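Local atomic coordinates of alpha-galactosidase (Lactobacillus brevis, PDB entry 3MI6), a protein that probably hydrolyses terminal, non-reducing alpha-D-galactose residues from alpha-D-galactosides such as galactose oligosaccharides and galactomannans, as a glycoside hydrolase family 36 enzyme. Residues 342-353 / 390-401. Sequence-based numbering, arbitrary orientation.
Sequences FDFNEAKLMTIV and KFPDGIEHFSQA
Phe398 fits as a knob into a hole formed by Glu346, Leu349, Met350 and Val353. The contact joins the first two outer helices of the (beta/alpha)8 barrel, 346-358 and 394-404, which precede and follow strand 363-366 in the chain. The axes of the short segments 346-353 and 394-401 run nearly parallel, 19° apart and 11.4 Å at closest approach. CG of Phe398 stands anti to the backbone N (chi1 176°), and the ring reaches across to the first helix. Its CZ lies 4.0 Å from Leu349 CB and meets Val353 CG2. The bent chain of selenomethionine Met350 brings CE to the ring edge. SE is also at the edge, a Met-aromatic contact, and CE touches Ala401 CB at 3.6 Å.

Glu346 N donates to Lys390 O (3.0 Å) in the carbonyl plane, though the N-H...O angle is only 139°. Lys390 lays CE over one face of Phe344, a CH-pi contact 4.2 Å from the ring centroid, while its NZ bonds to Gly369 O. The Phe391 ring lies between those of Phe344 and Phe398. Its CZ touches Phe344 CE1 at 3.9 Å and Leu349 CD1, and its CE1 lies over one face of Phe398, toward the rim. With an alanine here, Phe344 CE1 and Leu349 CD1 would probably lose the ring against them, and Phe398 the contact on that face. The Glu346 chain, bent at chi2, carries its carboxylate to the second helix. OE1 lies in plane at the Phe391 edge, 3.6 Å from CD1. OE2 is 3.4 Å from His397 ND1, at an angle too poor for a hydrogen bond.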
loop_
_atom_site.group_PDB
_atom_site.type_symbol
_atom_site.label_atom_id
_atom_site.label_comp_id
_atom_site.label_asym_id
_atom_site.label_seq_id
_atom_site.Cartn_x
_atom_site.Cartn_y
_atom_site.Cartn_z
ATOM N N PHE D 342 -13.473 -4.430 47.146
ATOM C CA PHE D 342 -13.788 -5.308 48.282
ATOM C C PHE D 342 -14.163 -4.532 49.544
ATOM O O PHE D 342 -14.653 -5.112 50.516
ATOM C CB PHE D 342 -12.623 -6.255 48.581
ATOM C CG PHE D 342 -12.118 -6.993 47.380
ATOM C CD1 PHE D 342 -12.796 -8.103 46.897
ATOM C CD2 PHE D 342 -10.963 -6.580 46.729
ATOM C CE1 PHE D 342 -12.331 -8.784 45.783
ATOM C CE2 PHE D 342 -10.491 -7.260 45.614
ATOM C CZ PHE D 342 -11.178 -8.362 45.140
ATOM N N ASP D 343 -13.927 -3.220 49.520
ATOM C CA ASP D 343 -14.145 -2.366 50.690
ATOM C C ASP D 343 -15.601 -1.912 50.796
ATOM O O ASP D 343 -15.937 -0.770 50.452
ATOM C CB ASP D 343 -13.193 -1.155 50.666
ATOM C CG ASP D 343 -13.361 -0.228 51.877
ATOM O OD1 ASP D 343 -14.019 -0.613 52.873
ATOM O OD2 ASP D 343 -12.821 0.895 51.827
ATOM N N PHE D 344 -16.460 -2.815 51.269
ATOM C CA PHE D 344 -17.870 -2.495 51.458
ATOM C C PHE D 344 -18.531 -3.344 52.533
ATOM O O PHE D 344 -17.976 -4.333 52.998
ATOM C CB PHE D 344 -18.658 -2.588 50.130
ATOM C CG PHE D 344 -18.886 -4.000 49.639
ATOM C CD1 PHE D 344 -19.898 -4.787 50.183
ATOM C CD2 PHE D 344 -18.100 -4.535 48.620
ATOM C CE1 PHE D 344 -20.115 -6.079 49.736
ATOM C CE2 PHE D 344 -18.313 -5.833 48.165
ATOM C CZ PHE D 344 -19.324 -6.603 48.727
ATOM N N ASN D 345 -19.722 -2.915 52.928
ATOM C CA ASN D 345 -20.590 -3.657 53.835
ATOM C C ASN D 345 -22.047 -3.282 53.535
ATOM O O ASN D 345 -22.295 -2.316 52.806
ATOM C CB ASN D 345 -20.217 -3.398 55.307
ATOM C CG ASN D 345 -20.183 -1.908 55.668
ATOM O OD1 ASN D 345 -21.028 -1.125 55.224
ATOM N ND2 ASN D 345 -19.209 -1.519 56.494
ATOM N N GLU D 346 -23.006 -4.036 54.075
ATOM C CA GLU D 346 -24.411 -3.845 53.705
ATOM C C GLU D 346 -24.874 -2.388 53.768
ATOM O O GLU D 346 -25.473 -1.873 52.820
ATOM C CB GLU D 346 -25.334 -4.713 54.558
ATOM C CG GLU D 346 -26.780 -4.266 54.471
ATOM C CD GLU D 346 -27.763 -5.416 54.498
ATOM O OE1 GLU D 346 -27.408 -6.499 55.009
ATOM O OE2 GLU D 346 -28.900 -5.229 54.010
ATOM N N ALA D 347 -24.593 -1.738 54.891
ATOM C CA ALA D 347 -24.989 -0.356 55.119
ATOM C C ALA D 347 -24.458 0.588 54.042
ATOM O O ALA D 347 -25.182 1.457 53.561
ATOM C CB ALA D 347 -24.520 0.094 56.486
ATOM N N LYS D 348 -23.191 0.427 53.677
ATOM C CA LYS D 348 -22.600 1.251 52.631
ATOM C C LYS D 348 -23.309 1.023 51.311
ATOM O O LYS D 348 -23.527 1.959 50.555
ATOM C CB LYS D 348 -21.105 0.957 52.470
ATOM C CG LYS D 348 -20.458 1.593 51.235
ATOM C CD LYS D 348 -20.486 3.108 51.287
ATOM C CE LYS D 348 -19.847 3.707 50.040
ATOM N NZ LYS D 348 -19.712 5.197 50.090
ATOM N N LEU D 349 -23.668 -0.226 51.036
ATOM C CA LEU D 349 -24.295 -0.564 49.758
ATOM C C LEU D 349 -25.735 -0.061 49.684
ATOM O O LEU D 349 -26.265 0.209 48.599
ATOM C CB LEU D 349 -24.231 -2.075 49.483
ATOM C CG LEU D 349 -22.917 -2.638 48.920
ATOM C CD1 LEU D 349 -23.090 -4.105 48.623
ATOM C CD2 LEU D 349 -22.435 -1.892 47.665
HETATM N N MSE D 350 -26.363 0.072 50.845
HETATM C CA MSE D 350 -27.721 0.574 50.900
HETATM C C MSE D 350 -27.778 2.039 50.462
HETATM O O MSE D 350 -28.701 2.457 49.762
HETATM C CB MSE D 350 -28.304 0.394 52.301
HETATM C CG MSE D 350 -29.806 0.269 52.280
HETATM SE SE MSE D 350 -30.334 -1.178 51.080
HETATM C CE MSE D 350 -30.142 -2.663 52.347
ATOM N N THR D 351 -26.785 2.818 50.872
ATOM C CA THR D 351 -26.706 4.195 50.422
ATOM C C THR D 351 -26.709 4.221 48.893
ATOM O O THR D 351 -27.352 5.074 48.284
ATOM C CB THR D 351 -25.466 4.943 50.993
ATOM O OG1 THR D 351 -24.263 4.435 50.403
ATOM C CG2 THR D 351 -25.393 4.800 52.508
ATOM N N ILE D 352 -26.008 3.273 48.278
ATOM C CA ILE D 352 -25.964 3.189 46.824
ATOM C C ILE D 352 -27.346 2.863 46.286
ATOM O O ILE D 352 -27.915 3.623 45.506
ATOM C CB ILE D 352 -24.929 2.139 46.327
ATOM C CG1 ILE D 352 -23.510 2.558 46.721
ATOM C CG2 ILE D 352 -25.006 1.955 44.806
ATOM C CD1 ILE D 352 -22.414 1.773 46.022
ATOM N N VAL D 353 -27.889 1.736 46.722
ATOM C CA VAL D 353 -29.193 1.285 46.256
ATOM C C VAL D 353 -30.249 2.395 46.312
ATOM O O VAL D 353 -31.091 2.501 45.420
ATOM C CB VAL D 353 -29.670 0.033 47.043
ATOM C CG1 VAL D 353 -31.172 -0.137 46.933
ATOM C CG2 VAL D 353 -28.955 -1.207 46.547
ATOM N N LYS D 390 -20.060 -8.784 56.521
ATOM C CA LYS D 390 -20.534 -7.718 55.644
ATOM C C LYS D 390 -22.026 -7.846 55.378
ATOM O O LYS D 390 -22.653 -6.920 54.864
ATOM C CB LYS D 390 -19.736 -7.685 54.331
ATOM C CG LYS D 390 -18.470 -8.544 54.349
ATOM C CD LYS D 390 -17.218 -7.819 53.818
ATOM C CE LYS D 390 -17.310 -7.518 52.336
ATOM N NZ LYS D 390 -18.326 -8.403 51.721
ATOM N N PHE D 391 -22.589 -8.996 55.735
ATOM C CA PHE D 391 -24.031 -9.226 55.613
ATOM C C PHE D 391 -24.579 -10.023 56.794
ATOM O O PHE D 391 -24.792 -11.229 56.691
ATOM C CB PHE D 391 -24.379 -9.917 54.287
ATOM C CG PHE D 391 -24.118 -9.066 53.082
ATOM C CD1 PHE D 391 -24.895 -7.950 52.828
ATOM C CD2 PHE D 391 -23.090 -9.373 52.207
ATOM C CE1 PHE D 391 -24.654 -7.159 51.724
ATOM C CE2 PHE D 391 -22.841 -8.583 51.099
ATOM C CZ PHE D 391 -23.623 -7.478 50.856
ATOM N N PRO D 392 -24.824 -9.336 57.920
ATOM C CA PRO D 392 -25.270 -9.941 59.182
ATOM C C PRO D 392 -26.531 -10.807 59.069
ATOM O O PRO D 392 -26.585 -11.886 59.671
ATOM C CB PRO D 392 -25.536 -8.723 60.067
ATOM C CG PRO D 392 -24.632 -7.663 59.523
ATOM C CD PRO D 392 -24.621 -7.881 58.045
ATOM N N ASP D 393 -27.530 -10.340 58.321
ATOM C CA ASP D 393 -28.798 -11.057 58.205
ATOM C C ASP D 393 -28.880 -11.802 56.878
ATOM O O ASP D 393 -29.945 -11.899 56.270
ATOM C CB ASP D 393 -29.988 -10.095 58.340
ATOM C CG ASP D 393 -30.086 -9.454 59.728
ATOM O OD1 ASP D 393 -29.039 -9.175 60.354
ATOM O OD2 ASP D 393 -31.222 -9.212 60.188
ATOM N N GLY D 394 -27.744 -12.330 56.434
ATOM C CA GLY D 394 -27.670 -13.022 55.163
ATOM C C GLY D 394 -28.035 -12.104 54.013
ATOM O O GLY D 394 -28.401 -10.948 54.222
ATOM N N ILE D 395 -27.936 -12.619 52.793
ATOM C CA ILE D 395 -28.275 -11.835 51.613
ATOM C C ILE D 395 -29.786 -11.656 51.470
ATOM O O ILE D 395 -30.249 -10.597 51.041
ATOM C CB ILE D 395 -27.700 -12.463 50.332
ATOM C CG1 ILE D 395 -26.217 -12.119 50.197
ATOM C CG2 ILE D 395 -28.439 -11.959 49.122
ATOM C CD1 ILE D 395 -25.940 -10.638 50.112
ATOM N N GLU D 396 -30.548 -12.686 51.839
ATOM C CA GLU D 396 -32.008 -12.660 51.734
ATOM C C GLU D 396 -32.593 -11.308 52.128
ATOM O O GLU D 396 -33.535 -10.818 51.505
ATOM C CB GLU D 396 -32.623 -13.762 52.594
ATOM C CG GLU D 396 -31.719 -14.236 53.727
ATOM C CD GLU D 396 -30.723 -15.301 53.280
ATOM O OE1 GLU D 396 -31.080 -16.498 53.344
ATOM O OE2 GLU D 396 -29.592 -14.947 52.867
ATOM N N HIS D 397 -32.021 -10.710 53.165
ATOM C CA HIS D 397 -32.469 -9.413 53.644
ATOM C C HIS D 397 -32.162 -8.306 52.642
ATOM O O HIS D 397 -33.053 -7.570 52.225
ATOM C CB HIS D 397 -31.831 -9.096 55.000
ATOM C CG HIS D 397 -32.026 -7.679 55.442
ATOM N ND1 HIS D 397 -31.033 -6.949 56.057
ATOM C CD2 HIS D 397 -33.096 -6.854 55.343
ATOM C CE1 HIS D 397 -31.484 -5.738 56.326
ATOM N NE2 HIS D 397 -32.733 -5.653 55.901
ATOM N N PHE D 398 -30.893 -8.197 52.263
ATOM C CA PHE D 398 -30.420 -7.127 51.385
ATOM C C PHE D 398 -31.169 -7.080 50.060
ATOM O O PHE D 398 -31.339 -6.014 49.479
ATOM C CB PHE D 398 -28.919 -7.285 51.138
ATOM C CG PHE D 398 -28.346 -6.294 50.168
ATOM C CD1 PHE D 398 -28.440 -4.935 50.407
ATOM C CD2 PHE D 398 -27.679 -6.723 49.031
ATOM C CE1 PHE D 398 -27.894 -4.014 49.519
ATOM C CE2 PHE D 398 -27.128 -5.809 48.139
ATOM C CZ PHE D 398 -27.238 -4.451 48.388
ATOM N N SER D 399 -31.609 -8.242 49.588
ATOM C CA SER D 399 -32.370 -8.321 48.352
ATOM C C SER D 399 -33.802 -7.915 48.626
ATOM O O SER D 399 -34.453 -7.295 47.795
ATOM C CB SER D 399 -32.330 -9.734 47.774
ATOM O OG SER D 399 -33.321 -10.548 48.366
ATOM N N GLN D 400 -34.295 -8.270 49.803
ATOM C CA GLN D 400 -35.631 -7.865 50.203
ATOM C C GLN D 400 -35.708 -6.348 50.160
ATOM O O GLN D 400 -36.656 -5.784 49.632
ATOM C CB GLN D 400 -35.953 -8.389 51.604
ATOM C CG GLN D 400 -37.426 -8.336 51.993
ATOM C CD GLN D 400 -37.752 -9.295 53.134
ATOM O OE1 GLN D 400 -38.556 -8.981 54.020
ATOM N NE2 GLN D 400 -37.117 -10.469 53.121
ATOM N N ALA D 401 -34.697 -5.688 50.708
ATOM C CA ALA D 401 -34.623 -4.236 50.637
ATOM C C ALA D 401 -34.648 -3.764 49.183
ATOM O O ALA D 401 -35.510 -2.971 48.795
ATOM C CB ALA D 401 -33.377 -3.732 51.337
#